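PDB 3FQ6: methyltransferase from Bacteroides thetaiotaomicron, which probably transfers methyl groups, as a member of the tetrapyrrole (corrin/porphyrin) methylase family. Local coordinates for residues Arg70-Ser75 / Ile108-Ile113. Sequence-based numbering, arbitrary orientation.
Sequences RQATVS and IVLAGI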
# COMPACT_ATOMS: atom_id res chain seq x y z
N ARG A 70 -8.57 -5.76 -5.24
CA ARG A 70 -8.60 -4.76 -4.21
C ARG A 70 -7.97 -3.47 -4.75
O ARG A 70 -6.95 -3.50 -5.42
CB ARG A 70 -7.90 -5.24 -2.93
CG ARG A 70 -8.17 -4.33 -1.70
CD ARG A 70 -9.63 -4.39 -1.14
NE ARG A 70 -9.85 -5.68 -0.50
CZ ARG A 70 -9.63 -5.97 0.78
NH1 ARG A 70 -9.84 -7.21 1.18
NH2 ARG A 70 -9.22 -5.04 1.66
N GLN A 71 -8.60 -2.33 -4.48
CA GLN A 71 -8.08 -1.07 -4.94
C GLN A 71 -6.98 -0.60 -3.97
O GLN A 71 -7.08 -0.80 -2.73
CB GLN A 71 -9.20 -0.04 -5.06
CG GLN A 71 -10.04 -0.19 -6.32
CD GLN A 71 -9.26 0.16 -7.59
OE1 GLN A 71 -8.55 1.18 -7.64
NE2 GLN A 71 -9.39 -0.68 -8.61
N ALA A 72 -5.94 -0.02 -4.55
CA ALA A 72 -4.90 0.63 -3.78
C ALA A 72 -4.22 1.77 -4.55
O ALA A 72 -4.40 1.92 -5.77
CB ALA A 72 -3.84 -0.41 -3.28
N THR A 73 -3.47 2.59 -3.81
CA THR A 73 -2.54 3.53 -4.45
C THR A 73 -1.15 3.42 -3.86
O THR A 73 -0.96 3.00 -2.66
CB THR A 73 -3.02 5.00 -4.34
OG1 THR A 73 -2.77 5.47 -3.02
CG2 THR A 73 -4.50 5.14 -4.63
N VAL A 74 -0.15 3.78 -4.68
CA VAL A 74 1.27 3.79 -4.25
C VAL A 74 1.78 5.18 -4.52
O VAL A 74 1.64 5.70 -5.64
CB VAL A 74 2.16 2.74 -5.04
CG1 VAL A 74 3.61 2.84 -4.67
CG2 VAL A 74 1.64 1.29 -4.87
N SER A 75 2.34 5.80 -3.48
CA SER A 75 2.95 7.09 -3.63
C SER A 75 4.42 6.92 -3.39
O SER A 75 4.83 6.27 -2.41
CB SER A 75 2.38 8.04 -2.59
OG SER A 75 1.01 8.20 -2.87
N ILE A 108 1.64 3.09 0.67
CA ILE A 108 0.54 2.34 0.08
C ILE A 108 -0.76 2.66 0.88
O ILE A 108 -0.77 2.63 2.11
CB ILE A 108 0.80 0.81 0.08
CG1 ILE A 108 2.22 0.47 -0.42
CG2 ILE A 108 -0.25 0.02 -0.74
CD1 ILE A 108 2.73 -0.91 0.12
N VAL A 109 -1.83 3.00 0.16
CA VAL A 109 -3.13 3.23 0.73
C VAL A 109 -3.99 2.12 0.14
O VAL A 109 -4.12 2.01 -1.08
CB VAL A 109 -3.69 4.66 0.40
CG1 VAL A 109 -5.07 4.83 0.98
CG2 VAL A 109 -2.77 5.77 0.97
N LEU A 110 -4.55 1.29 1.02
CA LEU A 110 -5.26 0.08 0.61
C LEU A 110 -6.76 0.12 1.00
O LEU A 110 -7.09 0.30 2.17
CB LEU A 110 -4.54 -1.15 1.21
CG LEU A 110 -5.16 -2.54 0.98
CD1 LEU A 110 -5.03 -3.01 -0.46
CD2 LEU A 110 -4.53 -3.55 1.94
N ALA A 111 -7.65 -0.03 0.03
CA ALA A 111 -9.09 -0.18 0.32
C ALA A 111 -9.39 -1.28 1.37
O ALA A 111 -8.73 -2.36 1.38
CB ALA A 111 -9.87 -0.48 -0.95
N GLY A 112 -10.36 -1.01 2.24
CA GLY A 112 -10.81 -2.03 3.16
C GLY A 112 -11.70 -3.06 2.49
O GLY A 112 -12.04 -2.97 1.31
N ILE A 113 -12.08 -4.06 3.26
CA ILE A 113 -13.03 -5.06 2.80
C ILE A 113 -14.26 -4.38 2.19
O ILE A 113 -14.78 -3.39 2.71
CB ILE A 113 -13.41 -6.00 3.96
CG1 ILE A 113 -12.43 -7.16 4.05
CG2 ILE A 113 -14.85 -6.48 3.83
CD1 ILE A 113 -12.75 -8.40 3.15
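Arg-70 lays its side chain across the end of strand 105-110 and reaches the backbone just beyond it. Arg-70 CG stands anti to the backbone N (chi1 -168°), and bends at the next two torsions turn the guanidinium back toward Ala-111 O, which accepts a hydrogen bond from Arg-70 NH2 at 2.7 Å, lying at the edge of the group and in its plane. Ile-113 covers part of one guanidinium face: its CA stands 3.9 Å over the plane of the Arg-70 group, near the margin rather than the middle, while its CD1 approaches NH1. On the way, Arg-70 CG packs at 3.6 Å against CD1 of Leu-110, the two side chains crossing at about a right angle; Leu-110 CD1 also meets the CB of Ala-72, on the sheet face that helices 55-66 and 90-99 cover. On the other face Thr-73 and Val-109 lie side by side, Thr-73 OG1 3.6 Å from Val-109 CB. Their backbones form the antiparallel hydrogen-bonded pair, with Thr-73 N to Val-109 O at 2.9 Å and Val-109 N to Thr-73 O at 3.0 Å. An alanine here, lacking the guanidinium, would probably leave the chain after strand 105-110 less firmly held, with Ala-111 O missing its side-chain donor. Ladder and arginine together thus join central strand 105-110 to neighbouring strand 71-77, NH2 adding a side-chain link beyond the last backbone bond, Ala-111 N to Gln-71 O.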